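PDB 3III: CocE/NonD family hydrolase from Staphylococcus aureus subsp. aureus COL, which is an uncharacterised alpha/beta-hydrolase of the CocE/NonD family, probably a serine hydrolase that cleaves ester or amide bonds. Local coordinates for residues Asp317-Glu322 with Asp326-Pro331; Ser460-Asp465 with Gln486-Pro491; Trp268-Leu273 with Arg297-Ser302. All coordinates share one frame; numbering follows the deposited sequence.

Interaction 1: residues Asp317-Glu322 with Asp326-Pro331; sequences DFYLKE and DWKDTP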
loop_
_atom_site.group_PDB
_atom_site.type_symbol
_atom_site.label_atom_id
_atom_site.label_comp_id
_atom_site.label_asym_id
_atom_site.label_seq_id
_atom_site.Cartn_x
_atom_site.Cartn_y
_atom_site.Cartn_z
ATOM N N ASP A 317 -14.928 -16.740 8.115
ATOM C CA ASP A 317 -15.876 -17.686 8.676
ATOM C C ASP A 317 -17.278 -17.085 8.549
ATOM O O ASP A 317 -18.267 -17.807 8.251
ATOM C CB ASP A 317 -15.616 -17.957 10.164
ATOM C CG ASP A 317 -14.402 -18.828 10.438
ATOM O OD1 ASP A 317 -13.840 -19.481 9.519
ATOM O OD2 ASP A 317 -14.064 -18.869 11.629
ATOM N N PHE A 318 -17.386 -15.761 8.741
ATOM C CA PHE A 318 -18.717 -15.124 8.554
ATOM C C PHE A 318 -19.150 -15.167 7.091
ATOM O O PHE A 318 -20.279 -15.540 6.804
ATOM C CB PHE A 318 -18.699 -13.689 9.067
ATOM C CG PHE A 318 -20.045 -13.049 9.150
ATOM C CD1 PHE A 318 -20.792 -13.145 10.303
ATOM C CD2 PHE A 318 -20.558 -12.329 8.079
ATOM C CE1 PHE A 318 -22.100 -12.550 10.402
ATOM C CE2 PHE A 318 -21.836 -11.702 8.182
ATOM C CZ PHE A 318 -22.581 -11.818 9.347
ATOM N N TYR A 319 -18.283 -14.731 6.169
ATOM C CA TYR A 319 -18.685 -14.537 4.765
ATOM C C TYR A 319 -18.569 -15.783 3.891
ATOM O O TYR A 319 -19.374 -15.931 2.977
ATOM C CB TYR A 319 -18.002 -13.291 4.098
ATOM C CG TYR A 319 -18.547 -12.020 4.662
ATOM C CD1 TYR A 319 -19.847 -11.617 4.394
ATOM C CD2 TYR A 319 -17.815 -11.291 5.577
ATOM C CE1 TYR A 319 -20.375 -10.503 4.972
ATOM C CE2 TYR A 319 -18.328 -10.175 6.159
ATOM C CZ TYR A 319 -19.618 -9.777 5.866
ATOM O OH TYR A 319 -20.180 -8.689 6.502
ATOM N N LEU A 320 -17.564 -16.634 4.121
ATOM C CA LEU A 320 -17.365 -17.796 3.285
ATOM C C LEU A 320 -17.976 -19.061 3.890
ATOM O O LEU A 320 -18.436 -19.915 3.142
ATOM C CB LEU A 320 -15.891 -18.029 3.010
ATOM C CG LEU A 320 -15.117 -16.855 2.412
ATOM C CD1 LEU A 320 -13.601 -17.272 2.077
ATOM C CD2 LEU A 320 -15.802 -16.349 1.109
ATOM N N LYS A 321 -17.966 -19.197 5.225
ATOM C CA LYS A 321 -18.611 -20.354 5.861
ATOM C C LYS A 321 -20.053 -20.030 6.223
ATOM O O LYS A 321 -20.811 -20.938 6.561
ATOM C CB LYS A 321 -17.861 -20.821 7.125
ATOM C CG LYS A 321 -16.516 -21.459 6.808
ATOM C CD LYS A 321 -15.874 -22.091 7.998
ATOM C CE LYS A 321 -14.622 -22.886 7.598
ATOM N NZ LYS A 321 -13.993 -23.570 8.752
ATOM N N GLU A 322 -20.438 -18.753 6.145
ATOM C CA GLU A 322 -21.774 -18.330 6.550
ATOM C C GLU A 322 -22.121 -18.684 7.986
ATOM O O GLU A 322 -23.222 -19.076 8.310
ATOM C CB GLU A 322 -22.833 -18.823 5.552
ATOM C CG GLU A 322 -22.467 -18.385 4.141
ATOM C CD GLU A 322 -23.474 -18.713 3.061
ATOM O OE1 GLU A 322 -24.663 -18.842 3.342
ATOM O OE2 GLU A 322 -23.090 -18.757 1.900
ATOM N N ASP A 326 -19.531 -13.372 15.601
ATOM C CA ASP A 326 -19.877 -11.984 15.942
ATOM C C ASP A 326 -19.065 -10.992 15.114
ATOM O O ASP A 326 -18.756 -9.888 15.579
ATOM C CB ASP A 326 -19.677 -11.817 17.428
ATOM C CG ASP A 326 -20.492 -12.808 18.190
ATOM O OD1 ASP A 326 -21.745 -12.726 18.121
ATOM O OD2 ASP A 326 -19.925 -13.747 18.754
ATOM N N TRP A 327 -18.747 -11.377 13.878
ATOM C CA TRP A 327 -17.827 -10.517 13.058
ATOM C C TRP A 327 -18.305 -9.074 12.965
ATOM O O TRP A 327 -17.512 -8.123 13.066
ATOM C CB TRP A 327 -17.611 -11.043 11.612
ATOM C CG TRP A 327 -16.926 -10.028 10.834
ATOM C CD1 TRP A 327 -17.492 -9.182 9.961
ATOM C CD2 TRP A 327 -15.567 -9.645 10.952
ATOM N NE1 TRP A 327 -16.564 -8.280 9.505
ATOM C CE2 TRP A 327 -15.362 -8.564 10.083
ATOM C CE3 TRP A 327 -14.481 -10.147 11.667
ATOM C CZ2 TRP A 327 -14.160 -7.950 9.949
ATOM C CZ3 TRP A 327 -13.272 -9.529 11.534
ATOM C CH2 TRP A 327 -13.105 -8.454 10.645
ATOM N N LYS A 328 -19.601 -8.901 12.732
ATOM C CA LYS A 328 -20.127 -7.590 12.487
ATOM C C LYS A 328 -20.152 -6.693 13.722
ATOM O O LYS A 328 -20.489 -5.532 13.613
ATOM C CB LYS A 328 -21.528 -7.713 11.850
ATOM C CG LYS A 328 -21.434 -8.467 10.463
ATOM C CD LYS A 328 -22.635 -8.302 9.553
ATOM C CE LYS A 328 -22.904 -6.859 9.250
ATOM N NZ LYS A 328 -23.880 -6.645 8.142
ATOM N N ASP A 329 -19.788 -7.216 14.891
ATOM C CA ASP A 329 -19.529 -6.354 16.048
ATOM C C ASP A 329 -18.255 -5.504 15.860
ATOM O O ASP A 329 -18.030 -4.554 16.598
ATOM C CB ASP A 329 -19.301 -7.189 17.341
ATOM C CG ASP A 329 -20.549 -7.867 17.888
ATOM O OD1 ASP A 329 -21.664 -7.625 17.395
ATOM O OD2 ASP A 329 -20.361 -8.652 18.851
ATOM N N THR A 330 -17.382 -5.895 14.944
ATOM C CA THR A 330 -16.130 -5.218 14.731
ATOM C C THR A 330 -16.379 -3.765 14.339
ATOM O O THR A 330 -17.134 -3.492 13.384
ATOM C CB THR A 330 -15.288 -5.935 13.607
ATOM O OG1 THR A 330 -15.163 -7.341 13.903
ATOM C CG2 THR A 330 -13.883 -5.307 13.435
ATOM N N PRO A 331 -15.715 -2.820 15.034
ATOM C CA PRO A 331 -15.794 -1.429 14.627
ATOM C C PRO A 331 -15.314 -1.253 13.181
ATOM O O PRO A 331 -14.371 -1.945 12.751
ATOM C CB PRO A 331 -14.845 -0.711 15.594
ATOM C CG PRO A 331 -14.670 -1.582 16.742
ATOM C CD PRO A 331 -14.844 -3.021 16.214
#
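Phe318, near the end of helix 306-319, and Trp327, in the 3-10 turn that follows, bring their CA atoms to 6.5 Å as the chain doubles back. The reversal passes through Glu322, which leaves the helical conformation with a positive phi of 57°. Phe318 CB meets Trp327 CB at 3.8 Å, root against root. Both side chains then swing off across each other at about a right angle. Lys328 crosses the Phe318 ring with its aliphatic chain. Its CG sits over one face, 4.2 Å from the ring centroid, in a CH-pi contact, and its CD comes 3.5 Å from Phe318 CZ. The chain bends at chi3 (58°), and its NZ forms a salt bridge with Glu289. Tyr319 CE2 approaches Trp327 CD1 at 4.0 Å with the two ring planes at 73°. One face of the Tyr319 ring is covered by Phe318 CD2, 3.4 Å above the ring plane and over its centre. Within the turn, Trp327 O takes bonds from both Thr330 N and Thr330 OG1, the latter at 2.6 Å and in the carbonyl plane. The Trp327 side chain touches Arg311 and Ser314 of helix 306-319, and its ring meets Trp291 of strand 290-295 edge-to-face. Tyr319 reaches Ala188 of strand 186-192. The contact packs the link from helix 306-319 to strand 333-338 beside strands 290-295 and 186-192 of the central sheet.

Interaction 2: residues Ser460-Asp465 with Gln486-Pro491; sequences SHRELD and QDEIVP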
loop_
_atom_site.group_PDB
_atom_site.type_symbol
_atom_site.label_atom_id
_atom_site.label_comp_id
_atom_site.label_asym_id
_atom_site.label_seq_id
_atom_site.Cartn_x
_atom_site.Cartn_y
_atom_site.Cartn_z
ATOM N N SER A 460 4.521 22.082 -11.827
ATOM C CA SER A 460 3.779 22.144 -13.104
ATOM C C SER A 460 2.511 21.236 -13.098
ATOM O O SER A 460 1.592 21.442 -13.885
ATOM C CB SER A 460 4.663 21.801 -14.299
ATOM O OG SER A 460 5.041 20.457 -14.248
ATOM N N HIS A 461 2.439 20.309 -12.149
ATOM C CA HIS A 461 1.265 19.435 -11.976
ATOM C C HIS A 461 0.303 19.872 -10.879
ATOM O O HIS A 461 -0.562 19.090 -10.436
ATOM C CB HIS A 461 1.772 18.032 -11.650
ATOM C CG HIS A 461 2.435 17.357 -12.807
ATOM N ND1 HIS A 461 2.165 16.046 -13.174
ATOM C CD2 HIS A 461 3.335 17.821 -13.702
ATOM C CE1 HIS A 461 2.899 15.729 -14.226
ATOM N NE2 HIS A 461 3.614 16.791 -14.574
ATOM N N ARG A 462 0.442 21.098 -10.411
ATOM C CA ARG A 462 -0.335 21.566 -9.242
ATOM C C ARG A 462 -1.858 21.700 -9.399
ATOM O O ARG A 462 -2.579 21.928 -8.407
ATOM C CB ARG A 462 0.182 22.956 -8.811
ATOM C CG ARG A 462 -0.086 24.042 -9.829
ATOM C CD ARG A 462 0.680 25.346 -9.457
ATOM N NE ARG A 462 0.523 26.399 -10.481
ATOM C CZ ARG A 462 1.189 26.466 -11.635
ATOM N NH1 ARG A 462 2.103 25.562 -11.978
ATOM N NH2 ARG A 462 0.938 27.453 -12.454
ATOM N N GLU A 463 -2.358 21.698 -10.613
ATOM C CA GLU A 463 -3.766 22.068 -10.807
ATOM C C GLU A 463 -4.681 21.035 -10.131
ATOM O O GLU A 463 -4.582 19.825 -10.381
ATOM C CB GLU A 463 -4.134 22.130 -12.308
ATOM C CG GLU A 463 -5.643 22.560 -12.533
ATOM C CD GLU A 463 -6.134 22.456 -13.989
ATOM O OE1 GLU A 463 -5.524 21.733 -14.800
ATOM O OE2 GLU A 463 -7.184 23.048 -14.306
ATOM N N LEU A 464 -5.546 21.524 -9.253
ATOM C CA LEU A 464 -6.401 20.680 -8.423
ATOM C C LEU A 464 -7.671 20.231 -9.152
ATOM O O LEU A 464 -8.228 20.966 -9.929
ATOM C CB LEU A 464 -6.783 21.492 -7.151
ATOM C CG LEU A 464 -5.699 21.810 -6.127
ATOM C CD1 LEU A 464 -6.188 22.795 -5.052
ATOM C CD2 LEU A 464 -5.162 20.470 -5.487
ATOM N N ASP A 465 -8.081 18.986 -8.926
ATOM C CA ASP A 465 -9.424 18.500 -9.226
ATOM C C ASP A 465 -10.296 19.025 -8.108
ATOM O O ASP A 465 -10.256 18.548 -6.952
ATOM C CB ASP A 465 -9.465 16.967 -9.228
ATOM C CG ASP A 465 -10.771 16.420 -9.706
ATOM O OD1 ASP A 465 -11.808 16.954 -9.277
ATOM O OD2 ASP A 465 -10.762 15.444 -10.526
ATOM N N GLN A 486 9.940 32.996 -14.775
ATOM C CA GLN A 486 10.798 33.526 -13.711
ATOM C C GLN A 486 9.995 34.340 -12.716
ATOM O O GLN A 486 9.242 35.257 -13.084
ATOM C CB GLN A 486 11.944 34.385 -14.253
ATOM C CG GLN A 486 12.966 33.553 -14.967
ATOM C CD GLN A 486 14.173 34.323 -15.359
ATOM O OE1 GLN A 486 14.589 35.275 -14.675
ATOM N NE2 GLN A 486 14.742 33.953 -16.494
ATOM N N ASP A 487 10.145 33.953 -11.449
ATOM C CA ASP A 487 9.497 34.630 -10.328
ATOM C C ASP A 487 7.955 34.629 -10.342
ATOM O O ASP A 487 7.337 35.362 -9.560
ATOM C CB ASP A 487 10.070 36.040 -10.184
ATOM C CG ASP A 487 11.552 36.009 -9.831
ATOM O OD1 ASP A 487 11.977 35.068 -9.116
ATOM O OD2 ASP A 487 12.306 36.874 -10.302
ATOM N N GLU A 488 7.343 33.798 -11.199
ATOM C CA GLU A 488 5.921 33.525 -11.082
ATOM C C GLU A 488 5.688 32.812 -9.756
ATOM O O GLU A 488 6.166 31.707 -9.569
ATOM C CB GLU A 488 5.453 32.647 -12.214
ATOM C CG GLU A 488 3.969 32.512 -12.343
ATOM C CD GLU A 488 3.621 31.566 -13.461
ATOM O OE1 GLU A 488 4.491 31.218 -14.298
ATOM O OE2 GLU A 488 2.458 31.169 -13.506
ATOM N N ILE A 489 4.971 33.479 -8.857
ATOM C CA ILE A 489 4.582 32.939 -7.584
ATOM C C ILE A 489 3.230 32.214 -7.676
ATOM O O ILE A 489 2.207 32.843 -8.023
ATOM C CB ILE A 489 4.441 34.079 -6.552
ATOM C CG1 ILE A 489 5.780 34.807 -6.397
ATOM C CG2 ILE A 489 3.984 33.567 -5.223
ATOM C CD1 ILE A 489 5.675 36.131 -5.601
ATOM N N VAL A 490 3.207 30.913 -7.354
ATOM C CA VAL A 490 1.967 30.113 -7.508
ATOM C C VAL A 490 1.598 29.378 -6.213
ATOM O O VAL A 490 2.509 29.067 -5.375
ATOM C CB VAL A 490 2.086 29.146 -8.685
ATOM C CG1 VAL A 490 2.426 29.920 -10.013
ATOM C CG2 VAL A 490 3.125 28.094 -8.388
ATOM N N PRO A 491 0.280 29.152 -5.983
ATOM C CA PRO A 491 -0.168 28.386 -4.823
ATOM C C PRO A 491 -0.188 26.913 -5.150
ATOM O O PRO A 491 -0.644 26.559 -6.246
ATOM C CB PRO A 491 -1.608 28.881 -4.613
ATOM C CG PRO A 491 -2.030 29.295 -5.978
ATOM C CD PRO A 491 -0.852 29.833 -6.644
HETATM O O HOH W 1 2.210 28.589 -14.821
HETATM O O HOH W 2 -1.575 27.307 -8.927
#
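A water-bridged arginine, Arg462, lies across Val490 of strand 490-503, in the beta-sandwich region that corresponds to the C-terminal non-catalytic domain of X-Pro dipeptidyl-peptidases. It comes from the loop that follows strand 447-458. CG of Arg462 sits in the crowded position between backbone N and carbonyl carbon (chi1 67°), and the chain then runs straight to NE. Val490 covers one face of the guanidinium. Its CB is 3.6 Å from Arg462 NE, and its CG1 is 3.8 Å from Arg462 NH2. The two side chains cross at about a right angle. The edge of the guanidinium is used for polar partners. One water lies in its plane, accepting from Arg462 NE at 2.8 Å and donating to Pro491 O at 2.9 Å. A second in-plane water accepts from Arg462 NH2 at 2.9 Å and donates to Glu488 OE2 at 2.9 Å. Arg462 NH2 and Glu488 OE2 themselves stay 4.2 Å apart, with the two group planes 90° to each other. This is charge attraction and not a salt bridge. Glu488 OE1 is turned to the backbone N of Ser485, and Arg462 NH1 bonds to the carbonyls of Val459 and Leu482. Bonds from all three nitrogens fix how the guanidinium is turned. The link to Glu488 and Pro491 is by water, and the nearby carboxylate probably steadies the arginine charge.

Interaction 3: residues Trp268-Leu273 with Arg297-Ser302; sequences WSTQGL and RKEWES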
loop_
_atom_site.group_PDB
_atom_site.type_symbol
_atom_site.label_atom_id
_atom_site.label_comp_id
_atom_site.label_asym_id
_atom_site.label_seq_id
_atom_site.Cartn_x
_atom_site.Cartn_y
_atom_site.Cartn_z
ATOM N N TRP A 268 0.373 2.970 8.120
ATOM C CA TRP A 268 1.122 4.208 8.140
ATOM C C TRP A 268 2.574 4.018 7.607
ATOM O O TRP A 268 3.225 5.001 7.271
ATOM C CB TRP A 268 1.206 4.754 9.558
ATOM C CG TRP A 268 -0.043 4.762 10.341
ATOM C CD1 TRP A 268 -0.198 4.294 11.604
ATOM C CD2 TRP A 268 -1.301 5.368 9.974
ATOM N NE1 TRP A 268 -1.469 4.565 12.054
ATOM C CE2 TRP A 268 -2.171 5.212 11.070
ATOM C CE3 TRP A 268 -1.772 6.013 8.826
ATOM C CZ2 TRP A 268 -3.474 5.706 11.073
ATOM C CZ3 TRP A 268 -3.085 6.512 8.823
ATOM C CH2 TRP A 268 -3.911 6.361 9.957
ATOM N N SER A 269 3.074 2.796 7.583
ATOM C CA SER A 269 4.488 2.488 7.284
ATOM C C SER A 269 4.830 2.267 5.755
ATOM O O SER A 269 5.980 1.927 5.406
ATOM C CB SER A 269 4.856 1.206 7.999
ATOM O OG SER A 269 4.320 1.142 9.341
ATOM N N THR A 270 3.834 2.451 4.896
ATOM C CA THR A 270 3.967 2.117 3.463
ATOM C C THR A 270 3.638 3.350 2.573
ATOM O O THR A 270 3.164 3.245 1.413
ATOM C CB THR A 270 3.121 0.893 3.146
ATOM O OG1 THR A 270 1.734 1.224 3.278
ATOM C CG2 THR A 270 3.436 -0.268 4.094
ATOM N N GLN A 271 3.919 4.532 3.117
ATOM C CA GLN A 271 3.686 5.799 2.374
ATOM C C GLN A 271 4.674 5.832 1.246
ATOM O O GLN A 271 5.892 5.666 1.471
ATOM C CB GLN A 271 3.831 7.009 3.288
ATOM C CG GLN A 271 2.822 7.074 4.410
ATOM C CD GLN A 271 3.099 8.261 5.356
ATOM O OE1 GLN A 271 3.309 9.393 4.907
ATOM N NE2 GLN A 271 3.223 7.976 6.642
ATOM N N GLY A 272 4.163 5.950 0.028
ATOM C CA GLY A 272 4.967 5.874 -1.182
ATOM C C GLY A 272 4.752 4.638 -2.007
ATOM O O GLY A 272 5.234 4.536 -3.148
ATOM N N LEU A 273 4.037 3.662 -1.446
ATOM C CA LEU A 273 3.609 2.506 -2.236
ATOM C C LEU A 273 2.116 2.238 -1.944
ATOM O O LEU A 273 1.278 2.860 -2.582
ATOM C CB LEU A 273 4.484 1.281 -1.971
ATOM C CG LEU A 273 4.238 0.099 -2.930
ATOM C CD1 LEU A 273 4.475 0.500 -4.396
ATOM C CD2 LEU A 273 5.130 -1.089 -2.515
ATOM N N ARG A 297 3.237 -0.663 11.871
ATOM C CA ARG A 297 4.251 -1.712 12.006
ATOM C C ARG A 297 4.667 -2.223 10.613
ATOM O O ARG A 297 4.424 -1.557 9.606
ATOM C CB ARG A 297 3.665 -2.840 12.863
ATOM C CG ARG A 297 2.929 -2.360 14.190
ATOM C CD ARG A 297 3.896 -1.702 15.083
ATOM N NE ARG A 297 3.228 -1.034 16.210
ATOM C CZ ARG A 297 3.075 -1.522 17.433
ATOM N NH1 ARG A 297 3.482 -2.747 17.742
ATOM N NH2 ARG A 297 2.441 -0.764 18.344
ATOM N N LYS A 298 5.327 -3.382 10.556
ATOM C CA LYS A 298 5.880 -3.883 9.313
ATOM C C LYS A 298 4.837 -4.714 8.510
ATOM O O LYS A 298 3.937 -5.330 9.080
ATOM C CB LYS A 298 7.167 -4.686 9.631
ATOM C CG LYS A 298 8.360 -3.870 10.022
ATOM C CD LYS A 298 9.432 -4.706 10.770
ATOM C CE LYS A 298 10.552 -3.882 11.340
ATOM N NZ LYS A 298 11.394 -3.064 10.388
ATOM N N GLU A 299 4.992 -4.740 7.203
ATOM C CA GLU A 299 3.956 -5.202 6.253
ATOM C C GLU A 299 3.610 -6.683 6.309
ATOM O O GLU A 299 2.493 -7.047 6.742
ATOM C CB GLU A 299 4.357 -4.778 4.832
ATOM C CG GLU A 299 3.491 -5.223 3.651
ATOM C CD GLU A 299 4.092 -4.793 2.319
ATOM O OE1 GLU A 299 5.060 -4.000 2.349
ATOM O OE2 GLU A 299 3.668 -5.231 1.232
ATOM N N TRP A 300 4.538 -7.525 5.869
ATOM C CA TRP A 300 4.315 -8.977 5.862
ATOM C C TRP A 300 4.303 -9.506 7.302
ATOM O O TRP A 300 3.559 -10.437 7.620
ATOM C CB TRP A 300 5.359 -9.725 5.017
ATOM C CG TRP A 300 5.278 -9.392 3.555
ATOM C CD1 TRP A 300 4.380 -9.889 2.639
ATOM C CD2 TRP A 300 6.094 -8.463 2.843
ATOM N NE1 TRP A 300 4.599 -9.327 1.407
ATOM C CE2 TRP A 300 5.625 -8.430 1.508
ATOM C CE3 TRP A 300 7.171 -7.640 3.211
ATOM C CZ2 TRP A 300 6.218 -7.656 0.523
ATOM C CZ3 TRP A 300 7.753 -6.847 2.254
ATOM C CH2 TRP A 300 7.262 -6.838 0.913
ATOM N N GLU A 301 5.108 -8.927 8.186
ATOM C CA GLU A 301 5.058 -9.313 9.597
ATOM C C GLU A 301 3.630 -9.203 10.198
ATOM O O GLU A 301 3.127 -10.129 10.853
ATOM C CB GLU A 301 6.073 -8.506 10.387
ATOM C CG GLU A 301 5.952 -8.696 11.946
ATOM C CD GLU A 301 6.882 -7.744 12.652
ATOM O OE1 GLU A 301 8.147 -7.968 12.564
ATOM O OE2 GLU A 301 6.375 -6.796 13.277
ATOM N N SER A 302 2.940 -8.103 9.916
ATOM C CA SER A 302 1.649 -7.899 10.469
ATOM C C SER A 302 0.592 -8.842 9.807
ATOM O O SER A 302 -0.314 -9.307 10.505
ATOM C CB SER A 302 1.192 -6.453 10.364
ATOM O OG SER A 302 2.048 -5.516 11.026
#
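The flat group that Ser269 meets across this contact is the peptide carbonyl of Arg297. Ser269 OG donates to Arg297 O at 2.7 Å, from a position tilted 25° out of the carbonyl plane. The Trp300 indole carries Glu299 OE2 on one face, 3.6 Å above the plane and toward the rim, and a bound palmitic acid touches this tryptophan. The Gln271 amide has Trp268 O nearly in its plane, with its NE2 donating to that oxygen at 3.0 Å in a bond of 161°. This ties the start of the loop to the type II turn from Thr270 to Leu273. The hydroxyl of Ser269 lies beside its own backbone N (chi1 -42°), which points it at the second segment. Lys298 stands at the N-cap position of the helix that begins at Glu299, and its O accepts from both Ser302 N and Ser302 OG, the latter at 2.7 Å. Arg297 forms a salt bridge with Glu336 through NH2, and the backbone O of Glu336 accepts a hydrogen bond from Trp268 NE1. The pairing joins the loops that leave the adjacent parallel strands 262-267 and 290-295. In alpha/beta-hydrolases, loops after these late strands usually carry the acid and histidine of the catalytic triad. Across the two segments the polar link is one short hydrogen bond, which satisfies a buried serine hydroxyl and a backbone carbonyl.

How the interactions relate
Interaction 3 lies about 7 Å from the centre of the chain, and the other two lie farther out. The side chain of Glu299 is about 5 Å from the bound palmitic acid and touches Ser169, just after strand 162-168, where alpha/beta-hydrolases usually carry their nucleophile. Interaction 3 is therefore probably beside the active-site pocket. Interaction 1 is about 25 Å away between centres. Helix 299-304 of interaction 3 is followed directly by helix 306-319, whose end interaction 1 packs. Interaction 2 is about 32 Å from interaction 3 and 48 Å from interaction 1, across the chain's centre. None of the three touch; the closest, interactions 1 and 3, are about 13 Å apart between nearest atoms.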